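Local coordinates for Xaa-Pro dipeptidase (Pyrococcus horikoshii, PDB 1WY2), which probably splits dipeptides with a C-terminal proline, as a cobalt-binding homodimeric metallopeptidase of the M24B family, at residues A[82-95]-A[104-118]. Sequence-based numbering, arbitrary orientation.
Sequences YKALEGIKSLGIES and ELKKKANIKEFKKVD. With GOL (glycerol), chain G.
With CG beside the backbone N (chi1 -64°), the ring of Y82 leans onto helix residues E104, L105 and K108. L105 CD2 meets the ring at its edge, 3.6 Å from Y82 CE1. The extended chain of K108 runs past the ring, its CB making an off-centre CH-pi contact, and its NZ reaches a salt bridge with E104 OE2 on the syn side, well out of the carboxylate plane. Further along, A109 CB rests on L85 CB, and a water joins G87 N to A109 O at 2.9 and 2.6 Å.

Parallel strand pairing then takes over. L91 donates from N to E113 O (2.8 Å, nearly straight at 170°) and accepts at O from K115 N; I93 N then binds K115 O at 2.8 Å, and I93 O receives V117 N. On one face of the sheet L91 CB packs on I111 CG2, which also sits over one face of the F114 ring, toward its rim, while L91 CD2 touches that ring; I93 CD1 reaches it obliquely. On the other face V117 CG1 lies 3.5 Å from G92 CA.

The whole is a beta-alpha-beta crossover of the creatinase/prolidase N-terminal domain: helix 99-108 links strand 90-93, which also pairs with strand 22-25, to strand 113-116, at the edge of the sheet within this chain, and Y99 of the second subunit packs on I93 and F114.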
ATOM      1  N   TYR A  82      -4.547 -24.828  -5.938  1.00 39.05           N
ATOM      2  CA  TYR A  82      -5.413 -25.525  -4.997  1.00 39.42           C
ATOM      3  C   TYR A  82      -5.245 -27.036  -5.065  1.00 39.35           C
ATOM      4  O   TYR A  82      -5.403 -27.730  -4.060  1.00 39.36           O
ATOM      5  CB  TYR A  82      -6.875 -25.150  -5.250  1.00 39.98           C
ATOM      6  CG  TYR A  82      -7.168 -23.690  -4.995  1.00 40.45           C
ATOM      7  CD1 TYR A  82      -6.921 -23.122  -3.747  1.00 40.38           C
ATOM      8  CD2 TYR A  82      -7.676 -22.871  -6.003  1.00 41.34           C
ATOM      9  CE1 TYR A  82      -7.169 -21.773  -3.506  1.00 40.54           C
ATOM     10  CE2 TYR A  82      -7.929 -21.518  -5.772  1.00 41.41           C
ATOM     11  CZ  TYR A  82      -7.673 -20.977  -4.522  1.00 41.07           C
ATOM     12  OH  TYR A  82      -7.913 -19.643  -4.282  1.00 42.01           O
ATOM     13  N   LYS A  83      -4.925 -27.548  -6.249  1.00 40.03           N
ATOM     14  CA  LYS A  83      -4.737 -28.982  -6.416  1.00 41.06           C
ATOM     15  C   LYS A  83      -3.533 -29.441  -5.599  1.00 40.04           C
ATOM     16  O   LYS A  83      -3.528 -30.536  -5.040  1.00 40.12           O
ATOM     17  CB  LYS A  83      -4.528 -29.326  -7.892  1.00 42.90           C
ATOM     18  CG  LYS A  83      -4.421 -30.820  -8.158  1.00 45.60           C
ATOM     19  CD  LYS A  83      -4.415 -31.125  -9.645  1.00 47.92           C
ATOM     20  CE  LYS A  83      -4.404 -32.626  -9.894  1.00 49.17           C
ATOM     21  NZ  LYS A  83      -4.476 -32.947 -11.345  1.00 52.00           N
ATOM     22  N   ALA A  84      -2.515 -28.588  -5.530  1.00 40.01           N
ATOM     23  CA  ALA A  84      -1.305 -28.895  -4.780  1.00 39.10           C
ATOM     24  C   ALA A  84      -1.605 -28.964  -3.284  1.00 39.61           C
ATOM     25  O   ALA A  84      -0.921 -29.661  -2.533  1.00 39.15           O
ATOM     26  CB  ALA A  84      -0.245 -27.836  -5.053  1.00 39.80           C
ATOM     27  N   LEU A  85      -2.636 -28.237  -2.862  1.00 38.33           N
ATOM     28  CA  LEU A  85      -3.034 -28.197  -1.460  1.00 38.87           C
ATOM     29  C   LEU A  85      -3.966 -29.343  -1.071  1.00 38.66           C
ATOM     30  O   LEU A  85      -4.189 -29.590   0.114  1.00 38.12           O
ATOM     31  CB  LEU A  85      -3.712 -26.855  -1.148  1.00 39.71           C
ATOM     32  CG  LEU A  85      -2.859 -25.585  -1.013  1.00 40.70           C
ATOM     33  CD1 LEU A  85      -2.147 -25.592   0.325  1.00 41.00           C
ATOM     34  CD2 LEU A  85      -1.862 -25.484  -2.156  1.00 40.19           C
ATOM     35  N   GLU A  86      -4.509 -30.041  -2.065  1.00 39.88           N
ATOM     36  CA  GLU A  86      -5.421 -31.154  -1.810  1.00 40.51           C
ATOM     37  C   GLU A  86      -4.806 -32.207  -0.893  1.00 39.42           C
ATOM     38  O   GLU A  86      -3.696 -32.677  -1.129  1.00 40.06           O
ATOM     39  CB  GLU A  86      -5.830 -31.824  -3.125  1.00 43.18           C
ATOM     40  CG  GLU A  86      -6.580 -30.925  -4.091  1.00 46.36           C
ATOM     41  CD  GLU A  86      -7.038 -31.668  -5.336  1.00 48.47           C
ATOM     42  OE1 GLU A  86      -6.180 -32.253  -6.034  1.00 50.43           O
ATOM     43  OE2 GLU A  86      -8.256 -31.668  -5.618  1.00 48.48           O
ATOM     44  N   GLY A  87      -5.538 -32.577   0.153  1.00 38.14           N
ATOM     45  CA  GLY A  87      -5.045 -33.583   1.077  1.00 37.24           C
ATOM     46  C   GLY A  87      -4.666 -33.026   2.435  1.00 36.28           C
ATOM     47  O   GLY A  87      -4.532 -33.773   3.404  1.00 36.68           O
ATOM     48  N   ILE A  88      -4.493 -31.711   2.506  1.00 34.96           N
ATOM     49  CA  ILE A  88      -4.127 -31.057   3.755  1.00 32.72           C
ATOM     50  C   ILE A  88      -5.323 -30.956   4.698  1.00 31.42           C
ATOM     51  O   ILE A  88      -6.383 -30.459   4.318  1.00 30.91           O
ATOM     52  CB  ILE A  88      -3.577 -29.640   3.491  1.00 31.52           C
ATOM     53  CG1 ILE A  88      -2.335 -29.728   2.600  1.00 29.62           C
ATOM     54  CG2 ILE A  88      -3.250 -28.955   4.811  1.00 29.79           C
ATOM     55  CD1 ILE A  88      -1.788 -28.383   2.166  1.00 28.42           C
ATOM     56  N   LYS A  89      -5.147 -31.428   5.926  1.00 31.34           N
ATOM     57  CA  LYS A  89      -6.211 -31.384   6.924  1.00 32.76           C
ATOM     58  C   LYS A  89      -6.189 -30.063   7.689  1.00 31.88           C
ATOM     59  O   LYS A  89      -7.154 -29.299   7.657  1.00 32.31           O
ATOM     60  CB  LYS A  89      -6.064 -32.545   7.909  1.00 34.64           C
ATOM     61  CG  LYS A  89      -6.224 -33.921   7.279  1.00 39.51           C
ATOM     62  CD  LYS A  89      -7.636 -34.133   6.749  1.00 41.83           C
ATOM     63  CE  LYS A  89      -8.664 -34.070   7.871  1.00 44.36           C
ATOM     64  NZ  LYS A  89     -10.052 -34.306   7.378  1.00 46.08           N
ATOM     65  N   SER A  90      -5.082 -29.807   8.379  1.00 30.51           N
ATOM     66  CA  SER A  90      -4.918 -28.585   9.159  1.00 27.99           C
ATOM     67  C   SER A  90      -3.884 -27.684   8.487  1.00 26.78           C
ATOM     68  O   SER A  90      -2.717 -28.055   8.374  1.00 25.16           O
ATOM     69  CB  SER A  90      -4.461 -28.936  10.580  1.00 29.76           C
ATOM     70  OG  SER A  90      -4.361 -27.780  11.394  1.00 32.38           O
ATOM     71  N   LEU A  91      -4.314 -26.502   8.049  1.00 23.11           N
ATOM     72  CA  LEU A  91      -3.424 -25.558   7.376  1.00 22.63           C
ATOM     73  C   LEU A  91      -3.098 -24.340   8.237  1.00 22.78           C
ATOM     74  O   LEU A  91      -3.998 -23.678   8.750  1.00 21.45           O
ATOM     75  CB  LEU A  91      -4.058 -25.078   6.063  1.00 21.53           C
ATOM     76  CG  LEU A  91      -3.246 -24.105   5.201  1.00 22.12           C
ATOM     77  CD1 LEU A  91      -2.072 -24.845   4.556  1.00 20.51           C
ATOM     78  CD2 LEU A  91      -4.131 -23.497   4.125  1.00 21.78           C
ATOM     79  N   GLY A  92      -1.809 -24.046   8.388  1.00 21.29           N
ATOM     80  CA  GLY A  92      -1.403 -22.888   9.167  1.00 20.39           C
ATOM     81  C   GLY A  92      -1.398 -21.678   8.251  1.00 18.93           C
ATOM     82  O   GLY A  92      -0.855 -21.747   7.149  1.00 19.62           O
ATOM     83  N   ILE A  93      -1.995 -20.573   8.695  1.00 18.98           N
ATOM     84  CA  ILE A  93      -2.062 -19.367   7.870  1.00 18.57           C
ATOM     85  C   ILE A  93      -1.755 -18.079   8.629  1.00 17.95           C
ATOM     86  O   ILE A  93      -1.793 -18.040   9.860  1.00 18.38           O
ATOM     87  CB  ILE A  93      -3.459 -19.205   7.213  1.00 18.42           C
ATOM     88  CG1 ILE A  93      -4.540 -19.104   8.294  1.00 19.62           C
ATOM     89  CG2 ILE A  93      -3.745 -20.386   6.286  1.00 20.91           C
ATOM     90  CD1 ILE A  93      -5.903 -18.676   7.752  1.00 21.36           C
ATOM     91  N   GLU A  94      -1.446 -17.027   7.874  1.00 18.57           N
ATOM     92  CA  GLU A  94      -1.143 -15.715   8.446  1.00 18.51           C
ATOM     93  C   GLU A  94      -2.439 -15.018   8.850  1.00 18.83           C
ATOM     94  O   GLU A  94      -3.486 -15.237   8.242  1.00 19.86           O
ATOM     95  CB  GLU A  94      -0.430 -14.841   7.419  1.00 17.85           C
ATOM     96  CG  GLU A  94       0.871 -15.408   6.888  1.00 19.74           C
ATOM     97  CD  GLU A  94       1.152 -14.939   5.476  1.00 20.37           C
ATOM     98  OE1 GLU A  94       0.324 -15.228   4.581  1.00 22.11           O
ATOM     99  OE2 GLU A  94       2.190 -14.283   5.253  1.00 21.11           O
ATOM    100  N   SER A  95      -2.361 -14.163   9.861  1.00 18.83           N
ATOM    101  CA  SER A  95      -3.540 -13.440  10.324  1.00 21.35           C
ATOM    102  C   SER A  95      -4.022 -12.443   9.276  1.00 21.03           C
ATOM    103  O   SER A  95      -5.113 -11.885   9.398  1.00 21.74           O
ATOM    104  CB  SER A  95      -3.225 -12.708  11.627  1.00 22.00           C
ATOM    105  OG  SER A  95      -2.941 -13.629  12.667  0.50 21.63           O
ATOM    106  N   GLU A 104     -12.064 -20.069  -0.575  1.00 31.13           N
ATOM    107  CA  GLU A 104     -11.631 -20.829  -1.743  1.00 33.15           C
ATOM    108  C   GLU A 104     -10.908 -22.091  -1.281  1.00 33.09           C
ATOM    109  O   GLU A 104     -11.181 -23.189  -1.763  1.00 33.49           O
ATOM    110  CB  GLU A 104     -10.681 -19.992  -2.605  1.00 34.30           C
ATOM    111  CG  GLU A 104     -11.359 -18.942  -3.467  1.00 37.92           C
ATOM    112  CD  GLU A 104     -12.117 -19.550  -4.633  1.00 40.32           C
ATOM    113  OE1 GLU A 104     -13.079 -20.310  -4.391  1.00 41.30           O
ATOM    114  OE2 GLU A 104     -11.745 -19.269  -5.792  1.00 40.87           O
ATOM    115  N   LEU A 105      -9.982 -21.924  -0.342  1.00 32.75           N
ATOM    116  CA  LEU A 105      -9.213 -23.044   0.188  1.00 32.49           C
ATOM    117  C   LEU A 105     -10.130 -24.110   0.785  1.00 32.84           C
ATOM    118  O   LEU A 105      -9.877 -25.306   0.648  1.00 33.53           O
ATOM    119  CB  LEU A 105      -8.230 -22.546   1.253  1.00 30.84           C
ATOM    120  CG  LEU A 105      -7.128 -21.594   0.776  1.00 29.58           C
ATOM    121  CD1 LEU A 105      -6.401 -21.001   1.976  1.00 28.16           C
ATOM    122  CD2 LEU A 105      -6.156 -22.340  -0.122  1.00 29.36           C
ATOM    123  N   LYS A 106     -11.196 -23.670   1.444  1.00 33.86           N
ATOM    124  CA  LYS A 106     -12.148 -24.587   2.059  1.00 35.98           C
ATOM    125  C   LYS A 106     -12.873 -25.444   1.029  1.00 37.01           C
ATOM    126  O   LYS A 106     -13.094 -26.639   1.242  1.00 36.35           O
ATOM    127  CB  LYS A 106     -13.195 -23.815   2.865  1.00 37.07           C
ATOM    128  CG  LYS A 106     -12.683 -23.171   4.140  1.00 39.35           C
ATOM    129  CD  LYS A 106     -13.831 -22.517   4.901  1.00 41.02           C
ATOM    130  CE  LYS A 106     -13.366 -21.896   6.205  1.00 42.31           C
ATOM    131  NZ  LYS A 106     -14.501 -21.267   6.940  1.00 43.10           N
ATOM    132  N   LYS A 107     -13.241 -24.829  -0.090  1.00 37.30           N
ATOM    133  CA  LYS A 107     -13.975 -25.532  -1.132  1.00 39.13           C
ATOM    134  C   LYS A 107     -13.122 -26.258  -2.166  1.00 38.70           C
ATOM    135  O   LYS A 107     -13.359 -27.433  -2.449  1.00 40.01           O
ATOM    136  CB  LYS A 107     -14.920 -24.559  -1.845  1.00 39.98           C
ATOM    137  CG  LYS A 107     -14.223 -23.402  -2.541  1.00 42.51           C
ATOM    138  CD  LYS A 107     -15.221 -22.451  -3.191  1.00 44.81           C
ATOM    139  CE  LYS A 107     -16.041 -23.143  -4.273  1.00 44.79           C
ATOM    140  NZ  LYS A 107     -17.022 -22.214  -4.906  1.00 44.72           N
ATOM    141  N   LYS A 108     -12.129 -25.570  -2.721  1.00 38.19           N
ATOM    142  CA  LYS A 108     -11.277 -26.158  -3.751  1.00 38.11           C
ATOM    143  C   LYS A 108     -10.140 -27.051  -3.260  1.00 38.03           C
ATOM    144  O   LYS A 108      -9.737 -27.981  -3.961  1.00 37.70           O
ATOM    145  CB  LYS A 108     -10.722 -25.051  -4.649  1.00 37.82           C
ATOM    146  CG  LYS A 108     -11.811 -24.264  -5.366  1.00 37.83           C
ATOM    147  CD  LYS A 108     -11.233 -23.213  -6.299  1.00 38.56           C
ATOM    148  CE  LYS A 108     -12.339 -22.504  -7.068  1.00 39.27           C
ATOM    149  NZ  LYS A 108     -11.804 -21.463  -7.986  1.00 39.66           N
ATOM    150  N   ALA A 109      -9.620 -26.778  -2.069  1.00 37.15           N
ATOM    151  CA  ALA A 109      -8.535 -27.584  -1.515  1.00 36.64           C
ATOM    152  C   ALA A 109      -9.079 -28.484  -0.412  1.00 36.82           C
ATOM    153  O   ALA A 109      -8.365 -29.332   0.126  1.00 36.35           O
ATOM    154  CB  ALA A 109      -7.438 -26.682  -0.967  1.00 36.01           C
ATOM    155  N   ASN A 110     -10.351 -28.281  -0.084  1.00 37.32           N
ATOM    156  CA  ASN A 110     -11.041 -29.050   0.943  1.00 38.48           C
ATOM    157  C   ASN A 110     -10.347 -28.989   2.300  1.00 38.30           C
ATOM    158  O   ASN A 110     -10.383 -29.951   3.068  1.00 38.55           O
ATOM    159  CB  ASN A 110     -11.192 -30.509   0.498  1.00 41.19           C
ATOM    160  CG  ASN A 110     -12.131 -31.296   1.393  1.00 44.03           C
ATOM    161  OD1 ASN A 110     -13.306 -30.954   1.533  1.00 45.02           O
ATOM    162  ND2 ASN A 110     -11.616 -32.356   2.006  1.00 46.35           N
ATOM    163  N   ILE A 111      -9.716 -27.855   2.596  1.00 37.63           N
ATOM    164  CA  ILE A 111      -9.032 -27.688   3.873  1.00 37.98           C
ATOM    165  C   ILE A 111     -10.059 -27.785   4.995  1.00 38.48           C
ATOM    166  O   ILE A 111     -11.093 -27.120   4.961  1.00 38.90           O
ATOM    167  CB  ILE A 111      -8.315 -26.324   3.958  1.00 37.49           C
ATOM    168  CG1 ILE A 111      -7.308 -26.190   2.814  1.00 38.44           C
ATOM    169  CG2 ILE A 111      -7.614 -26.184   5.306  1.00 36.72           C
ATOM    170  CD1 ILE A 111      -6.250 -27.278   2.786  1.00 38.66           C
ATOM    171  N   LYS A 112      -9.763 -28.613   5.988  1.00 40.15           N
ATOM    172  CA  LYS A 112     -10.664 -28.826   7.113  1.00 41.10           C
ATOM    173  C   LYS A 112     -10.528 -27.832   8.262  1.00 40.92           C
ATOM    174  O   LYS A 112     -11.528 -27.327   8.778  1.00 41.28           O
ATOM    175  CB  LYS A 112     -10.475 -30.244   7.664  1.00 43.08           C
ATOM    176  CG  LYS A 112     -10.962 -31.349   6.743  1.00 44.74           C
ATOM    177  CD  LYS A 112     -12.467 -31.260   6.533  1.00 46.10           C
ATOM    178  CE  LYS A 112     -12.973 -32.400   5.666  1.00 47.07           C
ATOM    179  NZ  LYS A 112     -14.444 -32.310   5.434  1.00 47.85           N
ATOM    180  N   GLU A 113      -9.293 -27.553   8.661  1.00 38.66           N
ATOM    181  CA  GLU A 113      -9.045 -26.656   9.781  1.00 35.76           C
ATOM    182  C   GLU A 113      -7.943 -25.648   9.477  1.00 33.22           C
ATOM    183  O   GLU A 113      -7.016 -25.939   8.726  1.00 31.56           O
ATOM    184  CB  GLU A 113      -8.657 -27.496  11.005  1.00 38.34           C
ATOM    185  CG  GLU A 113      -8.498 -26.730  12.309  1.00 43.78           C
ATOM    186  CD  GLU A 113      -8.078 -27.631  13.467  1.00 45.55           C
ATOM    187  OE1 GLU A 113      -8.813 -28.592  13.783  1.00 47.37           O
ATOM    188  OE2 GLU A 113      -7.010 -27.381  14.064  1.00 47.78           O
ATOM    189  N   PHE A 114      -8.061 -24.458  10.059  1.00 30.46           N
ATOM    190  CA  PHE A 114      -7.054 -23.417   9.884  1.00 27.55           C
ATOM    191  C   PHE A 114      -6.537 -23.013  11.256  1.00 27.32           C
ATOM    192  O   PHE A 114      -7.293 -22.973  12.227  1.00 27.31           O
ATOM    193  CB  PHE A 114      -7.637 -22.177   9.193  1.00 26.13           C
ATOM    194  CG  PHE A 114      -8.124 -22.427   7.798  1.00 25.72           C
ATOM    195  CD1 PHE A 114      -9.415 -22.902   7.570  1.00 28.36           C
ATOM    196  CD2 PHE A 114      -7.297 -22.188   6.709  1.00 25.05           C
ATOM    197  CE1 PHE A 114      -9.871 -23.135   6.274  1.00 27.66           C
ATOM    198  CE2 PHE A 114      -7.739 -22.417   5.409  1.00 26.49           C
ATOM    199  CZ  PHE A 114      -9.032 -22.892   5.190  1.00 28.41           C
ATOM    200  N   LYS A 115      -5.241 -22.728  11.338  1.00 25.10           N
ATOM    201  CA  LYS A 115      -4.628 -22.305  12.588  1.00 24.60           C
ATOM    202  C   LYS A 115      -3.682 -21.149  12.307  1.00 22.82           C
ATOM    203  O   LYS A 115      -3.099 -21.066  11.228  1.00 21.04           O
ATOM    204  CB  LYS A 115      -3.860 -23.457  13.244  1.00 26.57           C
ATOM    205  CG  LYS A 115      -4.742 -24.454  13.988  1.00 29.66           C
ATOM    206  CD  LYS A 115      -3.910 -25.339  14.904  1.00 32.86           C
ATOM    207  CE  LYS A 115      -4.791 -26.193  15.804  1.00 34.88           C
ATOM    208  NZ  LYS A 115      -3.984 -26.962  16.794  1.00 36.84           N
ATOM    209  N   LYS A 116      -3.542 -20.252  13.276  1.00 22.88           N
ATOM    210  CA  LYS A 116      -2.667 -19.095  13.121  1.00 21.53           C
ATOM    211  C   LYS A 116      -1.201 -19.477  13.288  1.00 21.78           C
ATOM    212  O   LYS A 116      -0.860 -20.271  14.165  1.00 23.25           O
ATOM    213  CB  LYS A 116      -3.000 -18.028  14.170  1.00 25.05           C
ATOM    214  CG  LYS A 116      -4.410 -17.468  14.110  1.00 28.44           C
ATOM    215  CD  LYS A 116      -4.605 -16.412  15.191  1.00 31.93           C
ATOM    216  CE  LYS A 116      -6.031 -15.892  15.213  1.00 35.36           C
ATOM    217  NZ  LYS A 116      -7.012 -16.973  15.510  1.00 37.96           N
ATOM    218  N   VAL A 117      -0.337 -18.904  12.454  1.00 20.90           N
ATOM    219  CA  VAL A 117       1.098 -19.155  12.557  1.00 19.94           C
ATOM    220  C   VAL A 117       1.804 -17.836  12.861  1.00 20.37           C
ATOM    221  O   VAL A 117       3.030 -17.747  12.838  1.00 17.97           O
ATOM    222  CB  VAL A 117       1.685 -19.757  11.259  1.00 20.51           C
ATOM    223  CG1 VAL A 117       1.021 -21.102  10.971  1.00 23.18           C
ATOM    224  CG2 VAL A 117       1.514 -18.790  10.095  1.00 20.82           C
ATOM    225  N   ASP A 118       1.002 -16.819  13.160  1.00 18.68           N
ATOM    226  CA  ASP A 118       1.489 -15.480  13.485  1.00 20.90           C
ATOM    227  C   ASP A 118       2.617 -15.498  14.530  1.00 19.40           C
ATOM    228  O   ASP A 118       3.616 -14.791  14.393  1.00 17.56           O
ATOM    229  CB  ASP A 118       0.307 -14.645  14.006  1.00 24.18           C
ATOM    230  CG  ASP A 118       0.636 -13.172  14.157  1.00 29.88           C
ATOM    231  OD1 ASP A 118       0.801 -12.486  13.129  1.00 31.70           O
ATOM    232  OD2 ASP A 118       0.723 -12.694  15.307  1.00 32.91           O
TER
HETATM  233  C1  GOL G1401       0.513 -10.686   9.793  1.00 34.18           C
HETATM  234  O1  GOL G1401       0.296  -9.606   8.896  1.00 31.66           O
HETATM  235  C2  GOL G1401       1.573 -11.651   9.263  1.00 32.37           C
HETATM  236  O2  GOL G1401       2.808 -10.953   9.071  1.00 31.16           O
HETATM  237  C3  GOL G1401       1.788 -12.800  10.249  1.00 32.91           C
HETATM  238  O3  GOL G1401       0.594 -13.528  10.480  1.00 32.36           O
HETATM  239  O   HOH W   1      -7.460 -31.111   1.773  1.00 43.82           O